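Local coordinates for protein O-phospho-L-seryl-tRNA:Cys-tRNA synthase (Methanocaldococcus jannaschii DSM 2661, PDB 5X6B) that probably converts O-phosphoseryl-tRNA(Cys) to Cys-tRNA(Cys) in a pyridoxal phosphate-dependent reaction, at residues 162-167 / 173-178; 178-183 / 195-200; 228-233 / 237-242; 122-127 / 154-159. One frame throughout, in Å; residues are numbered along the deposited sequence.

Interaction 1: 162-167 / 173-178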
loop_
_atom_site.group_PDB
_atom_site.type_symbol
_atom_site.label_atom_id
_atom_site.label_comp_id
_atom_site.label_asym_id
_atom_site.label_seq_id
_atom_site.Cartn_x
_atom_site.Cartn_y
_atom_site.Cartn_z
ATOM N N ALA B 162 -34.533 -5.923 1.785
ATOM C CA ALA B 162 -35.492 -6.244 0.734
ATOM C C ALA B 162 -34.866 -6.004 -0.643
ATOM O O ALA B 162 -34.152 -5.017 -0.847
ATOM C CB ALA B 162 -36.757 -5.425 0.899
ATOM N N GLU B 163 -35.145 -6.902 -1.582
ATOM C CA GLU B 163 -34.533 -6.853 -2.907
ATOM C C GLU B 163 -35.444 -6.246 -3.974
ATOM O O GLU B 163 -36.599 -6.644 -4.120
ATOM C CB GLU B 163 -34.107 -8.258 -3.341
ATOM C CG GLU B 163 -33.012 -8.870 -2.476
ATOM C CD GLU B 163 -32.765 -10.333 -2.785
ATOM O OE1 GLU B 163 -33.639 -10.968 -3.412
ATOM O OE2 GLU B 163 -31.693 -10.849 -2.404
ATOM N N VAL B 164 -34.908 -5.281 -4.717
ATOM C CA VAL B 164 -35.577 -4.757 -5.902
ATOM C C VAL B 164 -35.262 -5.664 -7.086
ATOM O O VAL B 164 -34.100 -5.931 -7.376
ATOM C CB VAL B 164 -35.145 -3.317 -6.219
ATOM C CG1 VAL B 164 -35.698 -2.883 -7.563
ATOM C CG2 VAL B 164 -35.596 -2.373 -5.117
ATOM N N GLY B 165 -36.301 -6.138 -7.764
ATOM C CA GLY B 165 -36.149 -7.185 -8.757
ATOM C C GLY B 165 -35.762 -6.746 -10.158
ATOM O O GLY B 165 -35.458 -5.578 -10.411
ATOM N N TYR B 166 -35.786 -7.709 -11.072
ATOM C CA TYR B 166 -35.374 -7.493 -12.449
ATOM C C TYR B 166 -36.445 -6.853 -13.327
ATOM O O TYR B 166 -37.632 -7.146 -13.199
ATOM C CB TYR B 166 -34.952 -8.820 -13.080
ATOM C CG TYR B 166 -33.742 -9.444 -12.433
ATOM C CD1 TYR B 166 -32.462 -8.995 -12.735
ATOM C CD2 TYR B 166 -33.877 -10.482 -11.522
ATOM C CE1 TYR B 166 -31.351 -9.564 -12.147
ATOM C CE2 TYR B 166 -32.772 -11.057 -10.928
ATOM C CZ TYR B 166 -31.512 -10.596 -11.244
ATOM O OH TYR B 166 -30.412 -11.173 -10.653
ATOM N N GLU B 167 -36.000 -5.977 -14.218
ATOM C CA GLU B 167 -36.809 -5.498 -15.329
ATOM C C GLU B 167 -36.895 -6.623 -16.353
ATOM O O GLU B 167 -37.813 -6.687 -17.164
ATOM C CB GLU B 167 -36.187 -4.238 -15.931
ATOM C CG GLU B 167 -36.984 -3.571 -17.029
ATOM C CD GLU B 167 -36.418 -2.207 -17.388
ATOM O OE1 GLU B 167 -35.564 -1.705 -16.627
ATOM O OE2 GLU B 167 -36.818 -1.642 -18.428
ATOM N N TYR B 173 -30.563 -9.821 -17.250
ATOM C CA TYR B 173 -30.612 -9.643 -15.798
ATOM C C TYR B 173 -30.531 -8.168 -15.404
ATOM O O TYR B 173 -29.766 -7.791 -14.515
ATOM C CB TYR B 173 -29.501 -10.448 -15.127
ATOM C CG TYR B 173 -29.713 -11.938 -15.259
ATOM C CD1 TYR B 173 -30.544 -12.616 -14.378
ATOM C CD2 TYR B 173 -29.104 -12.664 -16.275
ATOM C CE1 TYR B 173 -30.755 -13.975 -14.492
ATOM C CE2 TYR B 173 -29.311 -14.029 -16.398
ATOM C CZ TYR B 173 -30.140 -14.677 -15.500
ATOM O OH TYR B 173 -30.356 -16.032 -15.606
ATOM N N LYS B 174 -31.329 -7.345 -16.079
ATOM C CA LYS B 174 -31.376 -5.911 -15.820
ATOM C C LYS B 174 -32.325 -5.561 -14.673
ATOM O O LYS B 174 -33.449 -6.049 -14.614
ATOM C CB LYS B 174 -31.798 -5.154 -17.082
ATOM C CG LYS B 174 -31.940 -3.657 -16.864
ATOM C CD LYS B 174 -32.403 -2.932 -18.112
ATOM C CE LYS B 174 -32.453 -1.434 -17.850
ATOM N NZ LYS B 174 -32.838 -0.663 -19.055
ATOM N N ILE B 175 -31.861 -4.697 -13.775
ATOM C CA ILE B 175 -32.644 -4.270 -12.621
ATOM C C ILE B 175 -33.749 -3.280 -12.990
ATOM O O ILE B 175 -33.522 -2.329 -13.740
ATOM C CB ILE B 175 -31.734 -3.623 -11.548
ATOM C CG1 ILE B 175 -30.724 -4.642 -11.022
ATOM C CG2 ILE B 175 -32.554 -3.045 -10.406
ATOM C CD1 ILE B 175 -31.358 -5.890 -10.454
ATOM N N ASN B 176 -34.948 -3.516 -12.459
ATOM C CA ASN B 176 -36.038 -2.554 -12.555
ATOM C C ASN B 176 -35.829 -1.421 -11.550
ATOM O O ASN B 176 -36.271 -1.509 -10.405
ATOM C CB ASN B 176 -37.383 -3.247 -12.311
ATOM C CG ASN B 176 -38.577 -2.352 -12.616
ATOM O OD1 ASN B 176 -38.450 -1.134 -12.748
ATOM N ND2 ASN B 176 -39.752 -2.962 -12.718
ATOM N N LEU B 177 -35.154 -0.359 -11.979
ATOM C CA LEU B 177 -34.829 0.744 -11.078
ATOM C C LEU B 177 -36.086 1.441 -10.560
ATOM O O LEU B 177 -36.105 1.969 -9.447
ATOM C CB LEU B 177 -33.911 1.757 -11.774
ATOM C CG LEU B 177 -32.523 1.233 -12.156
ATOM C CD1 LEU B 177 -31.625 2.349 -12.683
ATOM C CD2 LEU B 177 -31.873 0.528 -10.980
ATOM N N GLU B 178 -37.138 1.430 -11.368
ATOM C CA GLU B 178 -38.399 2.048 -10.984
ATOM C C GLU B 178 -39.091 1.214 -9.911
ATOM O O GLU B 178 -39.948 1.711 -9.181
ATOM C CB GLU B 178 -39.307 2.222 -12.205
ATOM C CG GLU B 178 -38.721 3.124 -13.296
ATOM C CD GLU B 178 -37.704 2.419 -14.184
ATOM O OE1 GLU B 178 -37.522 1.192 -14.038
ATOM O OE2 GLU B 178 -37.082 3.096 -15.029
#

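Interaction 2: 178-183 / 195-200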
loop_
_atom_site.group_PDB
_atom_site.type_symbol
_atom_site.label_atom_id
_atom_site.label_comp_id
_atom_site.label_asym_id
_atom_site.label_seq_id
_atom_site.Cartn_x
_atom_site.Cartn_y
_atom_site.Cartn_z
ATOM N N GLU B 178 -37.138 1.430 -11.368
ATOM C CA GLU B 178 -38.399 2.048 -10.984
ATOM C C GLU B 178 -39.091 1.214 -9.911
ATOM O O GLU B 178 -39.948 1.711 -9.181
ATOM C CB GLU B 178 -39.307 2.222 -12.205
ATOM C CG GLU B 178 -38.721 3.124 -13.296
ATOM C CD GLU B 178 -37.704 2.419 -14.184
ATOM O OE1 GLU B 178 -37.522 1.192 -14.038
ATOM O OE2 GLU B 178 -37.082 3.096 -15.029
ATOM N N GLY B 179 -38.696 -0.053 -9.811
ATOM C CA GLY B 179 -39.249 -0.960 -8.822
ATOM C C GLY B 179 -38.853 -0.625 -7.393
ATOM O O GLY B 179 -39.371 -1.216 -6.445
ATOM N N TYR B 180 -37.931 0.320 -7.236
ATOM C CA TYR B 180 -37.514 0.765 -5.912
ATOM C C TYR B 180 -38.679 1.395 -5.166
ATOM O O TYR B 180 -38.810 1.222 -3.955
ATOM C CB TYR B 180 -36.354 1.761 -6.009
ATOM C CG TYR B 180 -34.987 1.122 -5.914
ATOM C CD1 TYR B 180 -34.371 0.935 -4.683
ATOM C CD2 TYR B 180 -34.312 0.708 -7.054
ATOM C CE1 TYR B 180 -33.118 0.351 -4.591
ATOM C CE2 TYR B 180 -33.062 0.125 -6.975
ATOM C CZ TYR B 180 -32.470 -0.052 -5.742
ATOM O OH TYR B 180 -31.227 -0.636 -5.666
ATOM N N LYS B 181 -39.525 2.118 -5.894
ATOM C CA LYS B 181 -40.679 2.775 -5.288
ATOM C C LYS B 181 -41.660 1.766 -4.683
ATOM O O LYS B 181 -42.069 1.909 -3.529
ATOM C CB LYS B 181 -41.401 3.659 -6.312
ATOM C CG LYS B 181 -42.875 3.866 -5.985
ATOM C CD LYS B 181 -43.428 5.185 -6.501
ATOM C CE LYS B 181 -44.684 5.571 -5.724
ATOM N NZ LYS B 181 -45.400 6.745 -6.294
ATOM N N GLU B 182 -42.025 0.745 -5.456
ATOM C CA GLU B 182 -43.020 -0.232 -5.006
ATOM C C GLU B 182 -42.566 -0.991 -3.767
ATOM O O GLU B 182 -43.364 -1.245 -2.867
ATOM C CB GLU B 182 -43.357 -1.229 -6.121
ATOM C CG GLU B 182 -43.377 -0.625 -7.516
ATOM C CD GLU B 182 -43.520 -1.668 -8.614
ATOM O OE1 GLU B 182 -43.641 -2.872 -8.293
ATOM O OE2 GLU B 182 -43.508 -1.280 -9.802
ATOM N N VAL B 183 -41.285 -1.343 -3.717
ATOM C CA VAL B 183 -40.730 -2.060 -2.576
ATOM C C VAL B 183 -40.781 -1.208 -1.308
ATOM O O VAL B 183 -41.230 -1.669 -0.254
ATOM C CB VAL B 183 -39.278 -2.497 -2.846
ATOM C CG1 VAL B 183 -38.670 -3.129 -1.605
ATOM C CG2 VAL B 183 -39.230 -3.470 -4.014
ATOM N N GLY B 195 -34.325 2.532 6.258
ATOM C CA GLY B 195 -33.253 3.416 6.670
ATOM C C GLY B 195 -32.311 3.788 5.544
ATOM O O GLY B 195 -31.699 4.858 5.564
ATOM N N LEU B 196 -32.199 2.913 4.551
ATOM C CA LEU B 196 -31.228 3.121 3.488
ATOM C C LEU B 196 -31.633 2.515 2.144
ATOM O O LEU B 196 -32.082 1.366 2.067
ATOM C CB LEU B 196 -29.873 2.547 3.914
ATOM C CG LEU B 196 -28.692 2.794 2.971
ATOM C CD1 LEU B 196 -28.416 4.281 2.849
ATOM C CD2 LEU B 196 -27.460 2.052 3.458
ATOM N N ILE B 197 -31.459 3.302 1.087
ATOM C CA ILE B 197 -31.592 2.800 -0.277
ATOM C C ILE B 197 -30.211 2.567 -0.896
ATOM O O ILE B 197 -29.359 3.462 -0.898
ATOM C CB ILE B 197 -32.397 3.767 -1.153
ATOM C CG1 ILE B 197 -33.782 3.983 -0.553
ATOM C CG2 ILE B 197 -32.518 3.228 -2.570
ATOM C CD1 ILE B 197 -34.579 5.037 -1.258
ATOM N N LEU B 198 -29.998 1.362 -1.415
ATOM C CA LEU B 198 -28.691 0.965 -1.932
ATOM C C LEU B 198 -28.769 0.499 -3.386
ATOM O O LEU B 198 -29.601 -0.337 -3.736
ATOM C CB LEU B 198 -28.097 -0.143 -1.051
ATOM C CG LEU B 198 -26.658 -0.614 -1.288
ATOM C CD1 LEU B 198 -26.021 -1.006 0.035
ATOM C CD2 LEU B 198 -26.606 -1.787 -2.258
ATOM N N LEU B 199 -27.896 1.039 -4.230
ATOM C CA LEU B 199 -27.830 0.610 -5.624
ATOM C C LEU B 199 -26.420 0.168 -6.012
ATOM O O LEU B 199 -25.473 0.954 -5.961
ATOM C CB LEU B 199 -28.296 1.729 -6.561
ATOM C CG LEU B 199 -28.149 1.435 -8.059
ATOM C CD1 LEU B 199 -28.976 0.220 -8.468
ATOM C CD2 LEU B 199 -28.521 2.652 -8.893
ATOM N N THR B 200 -26.288 -1.099 -6.388
ATOM C CA THR B 200 -25.033 -1.603 -6.921
ATOM C C THR B 200 -24.840 -1.021 -8.316
ATOM O O THR B 200 -25.462 -1.486 -9.274
ATOM C CB THR B 200 -25.015 -3.137 -6.982
ATOM O OG1 THR B 200 -25.271 -3.666 -5.678
ATOM C CG2 THR B 200 -23.665 -3.631 -7.454
#

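Interaction 3: 228-233 / 237-242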
loop_
_atom_site.group_PDB
_atom_site.type_symbol
_atom_site.label_atom_id
_atom_site.label_comp_id
_atom_site.label_asym_id
_atom_site.label_seq_id
_atom_site.Cartn_x
_atom_site.Cartn_y
_atom_site.Cartn_z
ATOM N N LEU B 228 -24.846 4.755 -3.116
ATOM C CA LEU B 228 -24.492 4.170 -4.406
ATOM C C LEU B 228 -23.200 3.365 -4.285
ATOM O O LEU B 228 -22.136 3.924 -4.008
ATOM C CB LEU B 228 -24.350 5.263 -5.467
ATOM C CG LEU B 228 -24.004 4.841 -6.897
ATOM C CD1 LEU B 228 -25.055 3.909 -7.478
ATOM C CD2 LEU B 228 -23.821 6.065 -7.775
ATOM N N ASN B 229 -23.298 2.051 -4.465
ATOM C CA ASN B 229 -22.118 1.194 -4.403
ATOM C C ASN B 229 -21.283 1.325 -5.664
ATOM O O ASN B 229 -21.513 0.627 -6.650
ATOM C CB ASN B 229 -22.505 -0.269 -4.200
ATOM C CG ASN B 229 -21.296 -1.173 -4.060
ATOM O OD1 ASN B 229 -20.173 -0.701 -3.890
ATOM N ND2 ASN B 229 -21.517 -2.481 -4.139
ATOM N N CYS B 230 -20.302 2.215 -5.620
ATOM C CA CYS B 230 -19.471 2.478 -6.777
ATOM C C CYS B 230 -18.210 1.626 -6.816
ATOM O O CYS B 230 -17.231 1.979 -7.478
ATOM C CB CYS B 230 -19.106 3.950 -6.822
ATOM S SG CYS B 230 -20.493 4.989 -7.274
ATOM N N ALA B 231 -18.230 0.512 -6.093
ATOM C CA ALA B 231 -17.272 -0.545 -6.353
ATOM C C ALA B 231 -17.480 -0.907 -7.811
ATOM O O ALA B 231 -18.624 -1.022 -8.246
ATOM C CB ALA B 231 -17.501 -1.744 -5.445
ATOM N N TYR B 232 -16.388 -1.035 -8.558
ATOM C CA TYR B 232 -16.414 -1.361 -9.994
ATOM C C TYR B 232 -16.796 -0.219 -10.925
ATOM O O TYR B 232 -16.859 -0.434 -12.135
ATOM C CB TYR B 232 -17.356 -2.530 -10.297
ATOM C CG TYR B 232 -16.701 -3.884 -10.402
ATOM C CD1 TYR B 232 -15.454 -4.037 -10.999
ATOM C CD2 TYR B 232 -17.353 -5.019 -9.946
ATOM C CE1 TYR B 232 -14.865 -5.279 -11.104
ATOM C CE2 TYR B 232 -16.775 -6.266 -10.052
ATOM C CZ TYR B 232 -15.532 -6.390 -10.631
ATOM O OH TYR B 232 -14.952 -7.633 -10.733
ATOM N N THR B 233 -17.052 0.978 -10.403
ATOM C CA THR B 233 -17.219 2.121 -11.305
ATOM C C THR B 233 -16.232 3.244 -11.026
ATOM O O THR B 233 -15.640 3.789 -11.956
ATOM C CB THR B 233 -18.642 2.717 -11.263
ATOM O OG1 THR B 233 -18.966 3.125 -9.930
ATOM C CG2 THR B 233 -19.658 1.708 -11.758
ATOM N N MET B 237 -14.757 4.474 -14.779
ATOM C CA MET B 237 -15.532 5.472 -15.501
ATOM C C MET B 237 -15.755 6.673 -14.591
ATOM O O MET B 237 -15.671 6.549 -13.374
ATOM C CB MET B 237 -16.867 4.888 -15.967
ATOM C CG MET B 237 -17.844 4.622 -14.841
ATOM S SD MET B 237 -19.342 3.792 -15.404
ATOM C CE MET B 237 -18.766 2.116 -15.654
ATOM N N PRO B 238 -16.016 7.848 -15.179
ATOM C CA PRO B 238 -16.309 9.027 -14.355
ATOM C C PRO B 238 -17.631 8.891 -13.601
ATOM O O PRO B 238 -18.566 8.270 -14.104
ATOM C CB PRO B 238 -16.370 10.167 -15.378
ATOM C CG PRO B 238 -16.605 9.503 -16.690
ATOM C CD PRO B 238 -15.921 8.181 -16.609
ATOM N N VAL B 239 -17.695 9.452 -12.396
ATOM C CA VAL B 239 -18.889 9.356 -11.563
ATOM C C VAL B 239 -19.181 10.676 -10.857
ATOM O O VAL B 239 -18.336 11.198 -10.134
ATOM C CB VAL B 239 -18.758 8.246 -10.500
ATOM C CG1 VAL B 239 -19.905 8.331 -9.504
ATOM C CG2 VAL B 239 -18.727 6.869 -11.154
ATOM N N ASN B 240 -20.377 11.214 -11.080
ATOM C CA ASN B 240 -20.806 12.435 -10.407
ATOM C C ASN B 240 -21.865 12.116 -9.363
ATOM O O ASN B 240 -23.007 11.798 -9.698
ATOM C CB ASN B 240 -21.343 13.453 -11.416
ATOM C CG ASN B 240 -21.592 14.820 -10.796
ATOM O OD1 ASN B 240 -21.787 14.947 -9.588
ATOM N ND2 ASN B 240 -21.589 15.852 -11.627
ATOM N N GLY B 241 -21.480 12.212 -8.095
ATOM C CA GLY B 241 -22.366 11.863 -7.000
ATOM C C GLY B 241 -23.568 12.773 -6.823
ATOM O O GLY B 241 -24.669 12.304 -6.534
ATOM N N LYS B 242 -23.366 14.075 -6.989
ATOM C CA LYS B 242 -24.455 15.030 -6.813
ATOM C C LYS B 242 -25.489 14.942 -7.932
ATOM O O LYS B 242 -26.686 15.087 -7.677
ATOM C CB LYS B 242 -23.911 16.455 -6.719
ATOM C CG LYS B 242 -23.129 16.725 -5.446
ATOM C CD LYS B 242 -22.567 18.139 -5.417
ATOM C CE LYS B 242 -21.698 18.350 -4.188
ATOM N NZ LYS B 242 -22.477 18.193 -2.929
#

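Interaction 4: 122-127 / 154-159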
loop_
_atom_site.group_PDB
_atom_site.type_symbol
_atom_site.label_atom_id
_atom_site.label_comp_id
_atom_site.label_asym_id
_atom_site.label_seq_id
_atom_site.Cartn_x
_atom_site.Cartn_y
_atom_site.Cartn_z
ATOM N N ALA B 122 -14.823 -1.213 0.128
ATOM C CA ALA B 122 -16.228 -0.880 -0.070
ATOM C C ALA B 122 -17.114 -1.571 0.973
ATOM O O ALA B 122 -18.166 -1.052 1.344
ATOM C CB ALA B 122 -16.662 -1.255 -1.481
ATOM N N ARG B 123 -16.684 -2.745 1.427
ATOM C CA ARG B 123 -17.336 -3.449 2.527
ATOM C C ARG B 123 -17.529 -2.524 3.722
ATOM O O ARG B 123 -18.653 -2.236 4.129
ATOM C CB ARG B 123 -16.508 -4.662 2.962
ATOM C CG ARG B 123 -16.486 -5.821 1.989
ATOM C CD ARG B 123 -15.308 -6.748 2.281
ATOM N NE ARG B 123 -15.314 -7.958 1.461
ATOM C CZ ARG B 123 -14.770 -8.051 0.252
ATOM N NH1 ARG B 123 -14.173 -7.002 -0.296
ATOM N NH2 ARG B 123 -14.821 -9.196 -0.414
ATOM N N GLU B 124 -16.409 -2.059 4.270
ATOM C CA GLU B 124 -16.408 -1.253 5.483
ATOM C C GLU B 124 -17.182 0.043 5.304
ATOM O O GLU B 124 -17.824 0.518 6.237
ATOM C CB GLU B 124 -14.970 -0.951 5.920
ATOM C CG GLU B 124 -14.169 -2.181 6.345
ATOM C CD GLU B 124 -14.570 -2.717 7.719
ATOM O OE1 GLU B 124 -15.476 -2.137 8.362
ATOM O OE2 GLU B 124 -13.972 -3.725 8.158
ATOM N N GLY B 125 -17.123 0.609 4.104
ATOM C CA GLY B 125 -17.845 1.831 3.803
ATOM C C GLY B 125 -19.346 1.638 3.920
ATOM O O GLY B 125 -20.059 2.513 4.413
ATOM N N LYS B 126 -19.826 0.485 3.466
ATOM C CA LYS B 126 -21.238 0.157 3.562
ATOM C C LYS B 126 -21.630 -0.034 5.014
ATOM O O LYS B 126 -22.611 0.542 5.488
ATOM C CB LYS B 126 -21.569 -1.116 2.782
ATOM C CG LYS B 126 -21.357 -1.045 1.286
ATOM C CD LYS B 126 -21.560 -2.429 0.702
ATOM C CE LYS B 126 -21.239 -2.481 -0.765
ATOM N NZ LYS B 126 -21.346 -3.881 -1.260
ATOM N N PHE B 127 -20.856 -0.862 5.710
ATOM C CA PHE B 127 -21.121 -1.159 7.107
ATOM C C PHE B 127 -21.148 0.108 7.946
ATOM O O PHE B 127 -21.977 0.243 8.843
ATOM C CB PHE B 127 -20.084 -2.125 7.670
ATOM C CG PHE B 127 -20.253 -2.386 9.137
ATOM C CD1 PHE B 127 -21.369 -3.066 9.605
ATOM C CD2 PHE B 127 -19.310 -1.944 10.047
ATOM C CE1 PHE B 127 -21.539 -3.304 10.956
ATOM C CE2 PHE B 127 -19.470 -2.179 11.396
ATOM C CZ PHE B 127 -20.588 -2.860 11.853
ATOM N N ALA B 154 -25.215 -5.656 6.136
ATOM C CA ALA B 154 -26.530 -5.353 6.693
ATOM C C ALA B 154 -26.822 -6.231 7.902
ATOM O O ALA B 154 -27.284 -5.749 8.938
ATOM C CB ALA B 154 -27.605 -5.521 5.641
ATOM N N GLU B 155 -26.538 -7.521 7.763
ATOM C CA GLU B 155 -26.702 -8.461 8.858
ATOM C C GLU B 155 -25.818 -8.057 10.038
ATOM O O GLU B 155 -26.216 -8.191 11.192
ATOM C CB GLU B 155 -26.380 -9.882 8.389
ATOM C CG GLU B 155 -26.752 -10.971 9.382
ATOM C CD GLU B 155 -26.696 -12.360 8.767
ATOM O OE1 GLU B 155 -26.557 -12.456 7.529
ATOM O OE2 GLU B 155 -26.796 -13.354 9.520
ATOM N N ARG B 156 -24.630 -7.537 9.745
ATOM C CA ARG B 156 -23.725 -7.102 10.803
ATOM C C ARG B 156 -24.245 -5.836 11.474
ATOM O O ARG B 156 -24.056 -5.639 12.673
ATOM C CB ARG B 156 -22.315 -6.860 10.263
ATOM C CG ARG B 156 -21.270 -6.773 11.366
ATOM C CD ARG B 156 -19.875 -6.480 10.843
ATOM N NE ARG B 156 -18.881 -6.563 11.912
ATOM C CZ ARG B 156 -17.613 -6.181 11.793
ATOM N NH1 ARG B 156 -17.174 -5.671 10.650
ATOM N NH2 ARG B 156 -16.785 -6.299 12.822
ATOM N N ALA B 157 -24.900 -4.978 10.700
ATOM C CA ALA B 157 -25.481 -3.764 11.254
ATOM C C ALA B 157 -26.872 -4.056 11.809
ATOM O O ALA B 157 -27.611 -3.137 12.177
ATOM C CB ALA B 157 -25.541 -2.667 10.208
ATOM N N LYS B 158 -27.210 -5.344 11.870
ATOM C CA LYS B 158 -28.499 -5.800 12.379
ATOM C C LYS B 158 -29.642 -5.084 11.672
ATOM O O LYS B 158 -30.541 -4.538 12.308
ATOM C CB LYS B 158 -28.581 -5.588 13.892
ATOM C CG LYS B 158 -27.547 -6.387 14.670
ATOM C CD LYS B 158 -27.629 -6.102 16.155
ATOM C CE LYS B 158 -26.752 -7.058 16.949
ATOM N NZ LYS B 158 -25.325 -6.982 16.542
ATOM N N LEU B 159 -29.575 -5.075 10.346
ATOM C CA LEU B 159 -30.602 -4.460 9.523
ATOM C C LEU B 159 -31.306 -5.518 8.693
ATOM O O LEU B 159 -30.753 -6.591 8.440
ATOM C CB LEU B 159 -30.002 -3.391 8.611
ATOM C CG LEU B 159 -29.372 -2.193 9.318
ATOM C CD1 LEU B 159 -28.835 -1.198 8.302
ATOM C CD2 LEU B 159 -30.379 -1.531 10.241
#

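Interaction 1: 162-167 / 173-178
An isolated antiparallel bridge, backed by side chains, joins the end of strand 160-166 to the short strand 174-175 at one margin of the large mixed sheet. Y166 and I175 form its non-hydrogen-bonded pair, with CA atoms 4.2 Å apart and side chains that diverge. Backbone bonds flank the pair: N176 N reaches G165 O at 3.0 Å, while E167 N donates to K174 O at 2.6 Å. Beyond the bridge the rings of Y166 and Y173 make a T-shaped stack, Y173 presenting its edge, through CD1, to a face of Y166; the centroids are 5.5 Å apart and the planes lie at 73°. The carbonyl oxygens of Y173 and K174 sit at the edge of the Y166 ring, in its plane, and the Y166 hydroxyl is hydrogen-bonded to N145. Strand 160-166 is the third in sequence of the 1-7-6-5-4-2-3 sheet characteristic of fold-type I pyridoxal phosphate enzymes, and here the chain leaves it and doubles back toward helix 179-188. V164 and I175 add an apolar contact, CG1 of the valine lying 4.2 Å from CG2 of the isoleucine. E167 and K174 run side by side in the same direction, both extended with CG anti to the backbone N (chi1 -175° and 177°). This brings E167 OE1 to 3.8 Å from K174 NZ, a long salt bridge, whereas E178 OE1 lies 4.4 Å from E167 OE1, a proximity of like charges that the lysine may partly offset.

Interaction 2: 178-183 / 195-200
Helix 179-183 and strand 195-200 run roughly antiparallel, at 152°, with their axes 11.1 Å apart at closest approach, and Y180 is the residue that spans this gap. Its CB points toward the strand, and the ring carries the hydroxyl to the strand backbone, where Y180 OH donates to L198 O at 2.5 Å. The bond meets the carbonyl at a C=O...O angle of 137°, with the hydroxyl tilted 29° from the carbonyl plane. A buried hydroxyl is thereby satisfied by a main-chain oxygen, and the bond ties down the far end of the ring. Aliphatic groups meet the ring beside this bond. I197 CG2, anti to the backbone N, is the branch that meets the ring, obliquely, lying 3.6 Å from Y180 CE1 and equally close to CD1. At the hydroxyl end L199 CD1 stands 3.7 Å from Y180 OH. Helix 179-188 is the connection of a beta-alpha-beta crossover that leads from strand 160-166 to the parallel strand 194-200, passing strand 139-143, which lies between the two in the sheet. Y180 accordingly also touches V141 and D143 of that intervening strand, and I218 of helix 212-221, which covers the same face and packs against I197 and L199 through V215. L198 turns its side chain away from the helix, against L142 and L227 of the strands on its two flanks, and so enters this contact chiefly through its carbonyl group.

Interaction 3: 228-233 / 237-242
T233, M237 and V239 carry this contact, in which the chain leaving strand 226-229 folds back along its own path. T233 and M237 are joined first through the backbone: M237 N donates to T233 O at 3.0 Å, nearly along the C=O axis, closing a turn that includes the three residues between the segments. Their side chains then meet obliquely. M237 CG occupies the position between its backbone N and carbonyl carbon (chi1 70°), and the bend at chi3 swings the terminal methyl back, so that M237 CE comes to 4.0 Å from T233 CG2. V239 approaches T233 from another direction, the two side chains standing at about a right angle, with V239 CG2 3.9 Å from T233 OG1. That hydroxyl is hydrogen-bonded to H201 ND1, and the valine methyl lies against it. The other branch of V239, CG1, is anti to the backbone N and reaches C230 SG at 4.1 Å. Just upstream, N229 forms an Asx turn, its OD1 accepting from A231 N at 3.2 Å, and its ND2 is hydrogen-bonded to N1 of the modified residue LLP at position 255, the cofactor-bearing lysine. The turn thus follows closely on a residue that touches the cofactor, in the fold-type I domain. Strand 226-229 lies between strands 194-200 and 248-252; C230 touches I249 of the latter, A231 meets A122 at the start of helix 122-132, and Y232 packs on helix 60-63.

Interaction 4: 122-127 / 154-159
R156 NE forms a salt bridge with E289 OE2 of the second subunit, and the same side chain is laid over one face of the F127 ring. Its CZ is 4.7 Å from the ring centroid and 23° off the ring normal, a cation-pi arrangement, and the guanidinium and ring planes are only 19° apart. The aliphatic part of the same side chain also lies over that face: R156 CD makes a CH-pi contact 3.9 Å from the centroid, offset toward the rim, and R156 CG is 3.5 Å from F127 CE1. An extended chain from CG to NE, with CG anti to the backbone N (chi1 -165°), gives the arginine the length to cross the ring. A157 meets the F127 ring at its edge instead, its N lying in the plane and its CB 4.1 Å from F127 CE1. R156 ends helix 148-156 and A157 is the first residue beyond it; a Schellman motif closes the helix, in which L159 N bonds to A154 O at 2.8 Å, with K158, of positive phi, as the C-prime residue. Helix 122-132, on the other side, begins at the cofactor, where A122 N and R123 N bind phosphate oxygens of LLP at position 255, the phosphate-binding helix start known from fold-type I enzymes. E124 OE2 stands 4.5 Å from R156 NH1, near its guanidinium plane but beyond a salt bridge. F127 of the second subunit also packs on R156, and R156 of that subunit on F127.

Interactions 1 and 2 adjoin, sharing E178, and both belong to the crossover from strand 160-166 through helix 179-188 to strand 194-200; V164 packs on Y180 between them. Interaction 1 is the more exposed, with paired backbone and a charged pair near the surface, whereas interaction 2 is buried and relies on one tyrosine. Interaction 3 lies deeper, on the neighbouring strand, where N229 N probably hydrogen-bonds to L199 O of interaction 2. Interaction 4 is helix against helix, with arginine over an aromatic ring and no hydrogen bond between its segments; it borders the second subunit. Interactions 3 and 4 touch through N229 and K126 and each include groups bound to the cofactor.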